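Butyryl-CoA dehydrogenase (Marinomonas mediterranea, PDB 6CXT) belongs to the acyl-CoA dehydrogenase family of flavoproteins and binds flavin-adenine dinucleotide. Local coordinates at residues 122-127 against 155-160; 193-198 against 208-213. One frame throughout, in Å; residues are numbered along the deposited sequence.

Contact 1: residues 122-127 against 155-160; sequences ANAISE and SYVTNG. With FAD (flavin-adenine dinucleotide), chain D.
Val157 turns CG1 anti to its backbone N (chi1 -176°) and CG2 anti to its carbonyl carbon, and this fork meets two alanines on 122-127. CG1 lies 3.7 Å from Ala122 CB, while CG2 rests 3.8 Å from Ala124 CB. At Thr158 the first torsion of -72° sets OG1 beside the backbone N, from where the hydroxyl donates to FAD N5 over 2.7 Å. The strand segments 122-124 and 155-158 run nearly antiparallel, at 157°, yet they belong to two different sheets of the acyl-CoA dehydrogenase middle domain, and the flavin ring hydrogen-bonds to the backbone of both segments. Segment 122-127 takes the pyrimidine end: Asn123 O accepts from FAD N3 at 2.9 Å, and FAD O2 is gripped by the backbone N of Ile125 and, at 2.9 Å, by that of Ser126. Ser126 OG stands 2.9 Å from FAD N1, with O2 also near. From the other segment Thr158 N reaches FAD O4 at 2.9 Å. A water ties the same oxygen to both segments, giving its protons to O4 and Thr158 O and accepting from Asn123 N. Direct backbone pairing comes where the strand 122-124 has given way to loop: Ser155 N donates to Ser126 O at 2.9 Å, from well above the carbonyl plane. Asn123 OD1 turns to the neighbouring FK4 ligand, and Tyr156, whose ring edge meets Ser126 CB, packs against Ala340 of the second subunit.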
loop_
_atom_site.group_PDB
_atom_site.type_symbol
_atom_site.label_atom_id
_atom_site.label_comp_id
_atom_site.label_asym_id
_atom_site.label_seq_id
_atom_site.Cartn_x
_atom_site.Cartn_y
_atom_site.Cartn_z
ATOM N N ALA B 122 30.318 -18.930 11.144
ATOM C CA ALA B 122 29.608 -18.444 9.995
ATOM C C ALA B 122 28.741 -19.590 9.542
ATOM O O ALA B 122 29.147 -20.758 9.586
ATOM C CB ALA B 122 30.609 -18.073 8.888
ATOM N N ASN B 123 27.579 -19.273 9.009
ATOM C CA ASN B 123 26.615 -20.210 8.474
ATOM C C ASN B 123 26.761 -20.260 6.939
ATOM O O ASN B 123 26.713 -19.239 6.310
ATOM C CB ASN B 123 25.226 -19.729 8.886
ATOM C CG ASN B 123 24.127 -20.621 8.416
ATOM O OD1 ASN B 123 23.093 -20.147 7.975
ATOM N ND2 ASN B 123 24.319 -21.884 8.544
ATOM N N ALA B 124 26.872 -21.440 6.336
ATOM C CA ALA B 124 27.118 -21.498 4.910
ATOM C C ALA B 124 26.240 -22.508 4.193
ATOM O O ALA B 124 26.532 -23.722 4.186
ATOM C CB ALA B 124 28.609 -21.759 4.619
ATOM N N ILE B 125 25.170 -22.018 3.556
ATOM C CA ILE B 125 24.291 -22.923 2.794
ATOM C C ILE B 125 24.095 -22.436 1.363
ATOM O O ILE B 125 24.176 -23.257 0.441
ATOM C CB ILE B 125 22.945 -23.228 3.561
ATOM C CG1 ILE B 125 22.130 -24.267 2.784
ATOM C CG2 ILE B 125 22.085 -21.940 3.725
ATOM C CD1 ILE B 125 20.982 -24.901 3.507
ATOM N N SER B 126 23.904 -21.106 1.149
ATOM C CA SER B 126 23.551 -20.568 -0.186
ATOM C C SER B 126 24.684 -20.844 -1.196
ATOM O O SER B 126 25.855 -20.815 -0.802
ATOM C CB SER B 126 23.270 -19.036 -0.109
ATOM O OG SER B 126 22.249 -18.839 0.888
ATOM N N GLU B 127 24.349 -21.112 -2.455
ATOM C CA GLU B 127 25.371 -21.319 -3.460
ATOM C C GLU B 127 25.080 -20.491 -4.643
ATOM O O GLU B 127 24.052 -19.812 -4.656
ATOM C CB GLU B 127 25.398 -22.817 -3.907
ATOM C CG GLU B 127 25.653 -23.721 -2.718
ATOM C CD GLU B 127 25.474 -25.225 -3.005
ATOM O OE1 GLU B 127 24.843 -25.573 -4.023
ATOM O OE2 GLU B 127 25.931 -26.017 -2.139
ATOM N N SER B 155 28.071 -19.087 -1.435
ATOM C CA SER B 155 28.219 -17.820 -2.161
ATOM C C SER B 155 28.047 -16.494 -1.322
ATOM O O SER B 155 28.634 -15.432 -1.698
ATOM C CB SER B 155 27.332 -17.847 -3.396
ATOM O OG SER B 155 26.036 -18.028 -2.848
ATOM N N TYR B 156 27.323 -16.566 -0.216
ATOM C CA TYR B 156 27.002 -15.336 0.569
ATOM C C TYR B 156 27.129 -15.711 2.019
ATOM O O TYR B 156 26.142 -15.947 2.707
ATOM C CB TYR B 156 25.554 -14.892 0.320
ATOM C CG TYR B 156 25.307 -14.542 -1.105
ATOM C CD1 TYR B 156 25.963 -13.436 -1.690
ATOM C CD2 TYR B 156 24.452 -15.310 -1.893
ATOM C CE1 TYR B 156 25.773 -13.129 -3.016
ATOM C CE2 TYR B 156 24.252 -15.007 -3.243
ATOM C CZ TYR B 156 24.902 -13.900 -3.779
ATOM O OH TYR B 156 24.772 -13.529 -5.080
ATOM N N VAL B 157 28.362 -15.815 2.498
ATOM C CA VAL B 157 28.558 -16.238 3.865
ATOM C C VAL B 157 28.794 -15.026 4.764
ATOM O O VAL B 157 29.860 -14.386 4.669
ATOM C CB VAL B 157 29.757 -17.235 3.909
ATOM C CG1 VAL B 157 29.935 -17.768 5.310
ATOM C CG2 VAL B 157 29.432 -18.414 2.931
ATOM N N THR B 158 27.832 -14.751 5.670
ATOM C CA THR B 158 28.007 -13.702 6.640
ATOM C C THR B 158 29.110 -14.154 7.631
ATOM O O THR B 158 29.097 -15.320 8.087
ATOM C CB THR B 158 26.663 -13.419 7.354
ATOM O OG1 THR B 158 25.787 -12.757 6.420
ATOM C CG2 THR B 158 26.867 -12.515 8.568
ATOM N N ASN B 159 30.043 -13.250 7.944
ATOM C CA ASN B 159 31.203 -13.579 8.747
ATOM C C ASN B 159 32.215 -14.468 7.996
ATOM O O ASN B 159 33.121 -15.001 8.652
ATOM C CB ASN B 159 30.829 -14.278 10.078
ATOM C CG ASN B 159 29.896 -13.439 10.934
ATOM O OD1 ASN B 159 29.825 -12.214 10.774
ATOM N ND2 ASN B 159 29.185 -14.083 11.837
ATOM N N GLY B 160 32.062 -14.634 6.687
ATOM C CA GLY B 160 32.964 -15.507 5.896
ATOM C C GLY B 160 34.445 -15.232 6.176
ATOM O O GLY B 160 35.245 -16.197 6.477
HETATM P PA FAD D . 16.794 -16.101 -5.359
HETATM O O1A FAD D . 16.475 -17.302 -4.489
HETATM O O2A FAD D . 17.465 -16.173 -6.721
HETATM O O5B FAD D . 15.439 -15.204 -5.457
HETATM C C5B FAD D . 15.311 -14.093 -6.374
HETATM C C4B FAD D . 13.829 -13.672 -6.289
HETATM O O4B FAD D . 12.980 -14.794 -6.641
HETATM C C3B FAD D . 13.459 -13.251 -4.871
HETATM O O3B FAD D . 12.478 -12.221 -5.054
HETATM C C2B FAD D . 12.741 -14.504 -4.323
HETATM O O2B FAD D . 11.845 -14.232 -3.217
HETATM C C1B FAD D . 12.052 -15.062 -5.604
HETATM N N9A FAD D . 11.760 -16.496 -5.399
HETATM C C8A FAD D . 12.648 -17.526 -5.368
HETATM N N7A FAD D . 11.995 -18.697 -5.044
HETATM C C5A FAD D . 10.679 -18.404 -4.848
HETATM C C6A FAD D . 9.432 -19.134 -4.501
HETATM N N6A FAD D . 9.432 -20.489 -4.240
HETATM N N1A FAD D . 8.280 -18.403 -4.413
HETATM C C2A FAD D . 8.224 -17.045 -4.633
HETATM N N3A FAD D . 9.327 -16.340 -4.975
HETATM C C4A FAD D . 10.544 -16.940 -5.086
HETATM N N1 FAD D . 23.310 -17.225 3.016
HETATM C C2 FAD D . 24.014 -18.099 3.822
HETATM O O2 FAD D . 24.015 -19.307 3.460
HETATM N N3 FAD D . 24.694 -17.718 4.941
HETATM C C4 FAD D . 24.766 -16.420 5.301
HETATM O O4 FAD D . 25.392 -16.097 6.310
HETATM C C4X FAD D . 24.038 -15.402 4.467
HETATM N N5 FAD D . 24.073 -14.076 4.728
HETATM C C5X FAD D . 23.471 -13.148 3.933
HETATM C C6 FAD D . 23.579 -11.779 4.295
HETATM C C7 FAD D . 22.979 -10.802 3.473
HETATM C C7M FAD D . 23.132 -9.348 3.844
HETATM C C8 FAD D . 22.242 -11.196 2.261
HETATM C C8M FAD D . 21.591 -10.166 1.399
HETATM C C9 FAD D . 22.102 -12.556 1.913
HETATM C C9A FAD D . 22.700 -13.542 2.731
HETATM N N10 FAD D . 22.624 -14.936 2.414
HETATM C C10 FAD D . 23.293 -15.877 3.272
HETATM C "C1'" FAD D . 21.922 -15.413 1.232
HETATM C "C2'" FAD D . 20.397 -15.307 1.473
HETATM O "O2'" FAD D . 19.892 -16.268 2.416
HETATM C "C3'" FAD D . 19.699 -15.352 0.123
HETATM O "O3'" FAD D . 20.077 -14.145 -0.571
HETATM C "C4'" FAD D . 18.181 -15.602 0.098
HETATM O "O4'" FAD D . 17.884 -16.961 0.554
HETATM C "C5'" FAD D . 17.613 -15.433 -1.319
HETATM O "O5'" FAD D . 18.406 -16.226 -2.211
HETATM P P FAD D . 18.954 -15.571 -3.533
HETATM O O1P FAD D . 19.713 -16.621 -4.350
HETATM O O2P FAD D . 19.730 -14.293 -3.278
HETATM O O3P FAD D . 17.690 -15.139 -4.423
HETATM O O HOH W 1 26.757 -16.638 8.666
#

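Contact 2: residues 193-198 against 208-213; sequences ISVGND and PLNQVF. With FAD (flavin-adenine dinucleotide), chain D.
The amide of Asn210 clamps the chain of 193-198 with one nitrogen. ND2 donates to Asp198 OD1 at 2.7 Å, and the oxygen, close to the amide plane, receives it on the anti lone pair, the one facing away from OD2. The same ND2 reaches Gly196 O at 3.0 Å in a separate direction, which suggests that each N-H has its own acceptor. The first torsion of Asn210 (chi1 -51°) sets CG beside the backbone N, and the amide lies side by side with the carboxylate, their planes turned 65° apart. Ser161 backs up this site, its OG bonding Asp198 OD1 and its N making a weak bond to Asn210 OD1. Farther along, regular antiparallel pairing takes over: Ser194 and Phe213 form a hydrogen-bonded pair, with Phe213 N 2.9 Å from Ser194 O, and Gly196 N gives to Gln211 O at 2.9 Å. Beyond Gly196 a water links the two backbones, accepting from Gln211 N and donating to Asn197 O. Val195 and Val212 face each other as a non-hydrogen-bonded pair; on their side Ile193 CG2 lies 3.9 Å from Val212 CG1, and all three touch Tyr166 of strand 165-171. Leu209 faces the cofactor instead, its CD1 3.7 Å from FAD C6, and packs on Leu344 of the second subunit. Accepting the amide N-H of Asn210 would help keep the carboxylate of Asp198 in its charged form, and the asparagine amide takes over where backbone pairing with 193-198 ends.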
loop_
_atom_site.group_PDB
_atom_site.type_symbol
_atom_site.label_atom_id
_atom_site.label_comp_id
_atom_site.label_asym_id
_atom_site.label_seq_id
_atom_site.Cartn_x
_atom_site.Cartn_y
_atom_site.Cartn_z
ATOM N N ILE B 193 40.105 -24.634 2.143
ATOM C CA ILE B 193 39.238 -23.409 2.268
ATOM C C ILE B 193 39.918 -22.164 1.658
ATOM O O ILE B 193 41.081 -21.857 1.960
ATOM C CB ILE B 193 38.845 -23.117 3.722
ATOM C CG1 ILE B 193 38.047 -24.281 4.281
ATOM C CG2 ILE B 193 38.070 -21.760 3.826
ATOM C CD1 ILE B 193 37.850 -24.153 5.776
ATOM N N SER B 194 39.200 -21.457 0.780
ATOM C CA SER B 194 39.630 -20.112 0.351
ATOM C C SER B 194 38.376 -19.170 0.481
ATOM O O SER B 194 37.220 -19.649 0.444
ATOM C CB SER B 194 40.200 -20.108 -1.038
ATOM O OG SER B 194 39.224 -20.686 -1.861
ATOM N N VAL B 195 38.649 -17.900 0.764
ATOM C CA VAL B 195 37.590 -16.952 1.079
ATOM C C VAL B 195 37.888 -15.718 0.222
ATOM O O VAL B 195 39.041 -15.209 0.212
ATOM C CB VAL B 195 37.639 -16.599 2.577
ATOM C CG1 VAL B 195 36.522 -15.587 2.956
ATOM C CG2 VAL B 195 37.582 -17.845 3.477
ATOM N N GLY B 196 36.865 -15.192 -0.478
ATOM C CA GLY B 196 37.037 -13.953 -1.253
ATOM C C GLY B 196 36.991 -12.741 -0.329
ATOM O O GLY B 196 36.568 -12.839 0.841
ATOM N N ASN B 197 37.394 -11.566 -0.844
ATOM C CA ASN B 197 37.338 -10.362 -0.024
ATOM C C ASN B 197 35.859 -10.032 0.309
ATOM O O ASN B 197 34.957 -10.429 -0.442
ATOM C CB ASN B 197 37.971 -9.168 -0.800
ATOM C CG ASN B 197 39.504 -9.235 -0.825
ATOM O OD1 ASN B 197 40.100 -10.029 -0.130
ATOM N ND2 ASN B 197 40.126 -8.363 -1.578
ATOM N N ASP B 198 35.642 -9.309 1.384
ATOM C CA ASP B 198 34.326 -8.885 1.790
ATOM C C ASP B 198 33.629 -8.157 0.630
ATOM O O ASP B 198 34.207 -7.336 0.033
ATOM C CB ASP B 198 34.431 -7.911 2.962
ATOM C CG ASP B 198 34.956 -8.540 4.233
ATOM O OD1 ASP B 198 35.149 -9.737 4.293
ATOM O OD2 ASP B 198 35.154 -7.815 5.189
ATOM N N PRO B 208 30.738 -8.944 7.657
ATOM C CA PRO B 208 31.374 -9.339 6.401
ATOM C C PRO B 208 30.473 -10.283 5.619
ATOM O O PRO B 208 29.764 -11.095 6.236
ATOM C CB PRO B 208 32.615 -10.150 6.862
ATOM C CG PRO B 208 32.849 -9.706 8.218
ATOM C CD PRO B 208 31.493 -9.406 8.829
ATOM N N LEU B 209 30.504 -10.182 4.297
ATOM C CA LEU B 209 29.779 -11.133 3.441
ATOM C C LEU B 209 30.785 -11.643 2.402
ATOM O O LEU B 209 31.416 -10.874 1.694
ATOM C CB LEU B 209 28.567 -10.445 2.736
ATOM C CG LEU B 209 27.617 -11.405 2.040
ATOM C CD1 LEU B 209 26.947 -12.397 2.987
ATOM C CD2 LEU B 209 26.532 -10.616 1.290
ATOM N N ASN B 210 30.896 -12.968 2.264
ATOM C CA ASN B 210 31.960 -13.478 1.411
ATOM C C ASN B 210 31.589 -14.750 0.663
ATOM O O ASN B 210 30.821 -15.578 1.149
ATOM C CB ASN B 210 33.183 -13.901 2.314
ATOM C CG ASN B 210 33.598 -12.839 3.279
ATOM O OD1 ASN B 210 33.048 -12.754 4.373
ATOM N ND2 ASN B 210 34.597 -12.026 2.892
ATOM N N GLN B 211 32.241 -14.930 -0.470
ATOM C CA GLN B 211 32.264 -16.243 -1.134
ATOM C C GLN B 211 33.301 -17.136 -0.373
ATOM O O GLN B 211 34.389 -16.648 -0.006
ATOM C CB GLN B 211 32.697 -16.031 -2.572
ATOM C CG GLN B 211 32.486 -17.247 -3.441
ATOM C CD GLN B 211 32.383 -16.842 -4.875
ATOM O OE1 GLN B 211 33.326 -16.280 -5.438
ATOM N NE2 GLN B 211 31.220 -17.082 -5.473
ATOM N N VAL B 212 32.939 -18.398 -0.156
ATOM C CA VAL B 212 33.836 -19.346 0.521
ATOM C C VAL B 212 33.822 -20.589 -0.356
ATOM O O VAL B 212 32.728 -21.049 -0.749
ATOM C CB VAL B 212 33.414 -19.718 1.956
ATOM C CG1 VAL B 212 34.491 -20.646 2.597
ATOM C CG2 VAL B 212 33.229 -18.465 2.850
ATOM N N PHE B 213 35.021 -21.075 -0.722
ATOM C CA PHE B 213 35.148 -22.309 -1.546
ATOM C C PHE B 213 35.789 -23.435 -0.697
ATOM O O PHE B 213 36.690 -23.178 0.119
ATOM C CB PHE B 213 35.894 -22.065 -2.882
ATOM C CG PHE B 213 35.695 -23.197 -3.881
ATOM C CD1 PHE B 213 34.572 -23.221 -4.745
ATOM C CD2 PHE B 213 36.600 -24.316 -3.937
ATOM C CE1 PHE B 213 34.370 -24.295 -5.642
ATOM C CE2 PHE B 213 36.380 -25.387 -4.837
ATOM C CZ PHE B 213 35.270 -25.375 -5.679
HETATM P PA FAD D . 16.794 -16.101 -5.359
HETATM O O1A FAD D . 16.475 -17.302 -4.489
HETATM O O2A FAD D . 17.465 -16.173 -6.721
HETATM O O5B FAD D . 15.439 -15.204 -5.457
HETATM C C5B FAD D . 15.311 -14.093 -6.374
HETATM C C4B FAD D . 13.829 -13.672 -6.289
HETATM O O4B FAD D . 12.980 -14.794 -6.641
HETATM C C3B FAD D . 13.459 -13.251 -4.871
HETATM O O3B FAD D . 12.478 -12.221 -5.054
HETATM C C2B FAD D . 12.741 -14.504 -4.323
HETATM O O2B FAD D . 11.845 -14.232 -3.217
HETATM C C1B FAD D . 12.052 -15.062 -5.604
HETATM N N9A FAD D . 11.760 -16.496 -5.399
HETATM C C8A FAD D . 12.648 -17.526 -5.368
HETATM N N7A FAD D . 11.995 -18.697 -5.044
HETATM C C5A FAD D . 10.679 -18.404 -4.848
HETATM C C6A FAD D . 9.432 -19.134 -4.501
HETATM N N6A FAD D . 9.432 -20.489 -4.240
HETATM N N1A FAD D . 8.280 -18.403 -4.413
HETATM C C2A FAD D . 8.224 -17.045 -4.633
HETATM N N3A FAD D . 9.327 -16.340 -4.975
HETATM C C4A FAD D . 10.544 -16.940 -5.086
HETATM N N1 FAD D . 23.310 -17.225 3.016
HETATM C C2 FAD D . 24.014 -18.099 3.822
HETATM O O2 FAD D . 24.015 -19.307 3.460
HETATM N N3 FAD D . 24.694 -17.718 4.941
HETATM C C4 FAD D . 24.766 -16.420 5.301
HETATM O O4 FAD D . 25.392 -16.097 6.310
HETATM C C4X FAD D . 24.038 -15.402 4.467
HETATM N N5 FAD D . 24.073 -14.076 4.728
HETATM C C5X FAD D . 23.471 -13.148 3.933
HETATM C C6 FAD D . 23.579 -11.779 4.295
HETATM C C7 FAD D . 22.979 -10.802 3.473
HETATM C C7M FAD D . 23.132 -9.348 3.844
HETATM C C8 FAD D . 22.242 -11.196 2.261
HETATM C C8M FAD D . 21.591 -10.166 1.399
HETATM C C9 FAD D . 22.102 -12.556 1.913
HETATM C C9A FAD D . 22.700 -13.542 2.731
HETATM N N10 FAD D . 22.624 -14.936 2.414
HETATM C C10 FAD D . 23.293 -15.877 3.272
HETATM C "C1'" FAD D . 21.922 -15.413 1.232
HETATM C "C2'" FAD D . 20.397 -15.307 1.473
HETATM O "O2'" FAD D . 19.892 -16.268 2.416
HETATM C "C3'" FAD D . 19.699 -15.352 0.123
HETATM O "O3'" FAD D . 20.077 -14.145 -0.571
HETATM C "C4'" FAD D . 18.181 -15.602 0.098
HETATM O "O4'" FAD D . 17.884 -16.961 0.554
HETATM C "C5'" FAD D . 17.613 -15.433 -1.319
HETATM O "O5'" FAD D . 18.406 -16.226 -2.211
HETATM P P FAD D . 18.954 -15.571 -3.533
HETATM O O1P FAD D . 19.713 -16.621 -4.350
HETATM O O2P FAD D . 19.730 -14.293 -3.278
HETATM O O3P FAD D . 17.690 -15.139 -4.423
HETATM O O HOH W 2 33.894 -12.680 -1.474
#

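From the N terminus, segment 122-127 comes first, and contact 1 closes when the chain returns at 155-160 after passing through strand 140-144 and most of strand 147-158. Strands 165-171 and 181-187 follow before contact 2 opens at 193-198; it closes a short loop at 208-213. The two loops therefore lie in series, neither nested nor crossed. They touch, because strands 147-158 and 209-220 are neighbours in one antiparallel sheet: Val157 N probably bonds Asn210 O, and Asn159 N Pro208 O. Contact 1 joins that sheet to the mixed sheet of strand 121-124, while contact 2 adds its outer strand, 193-195. Both touch FAD.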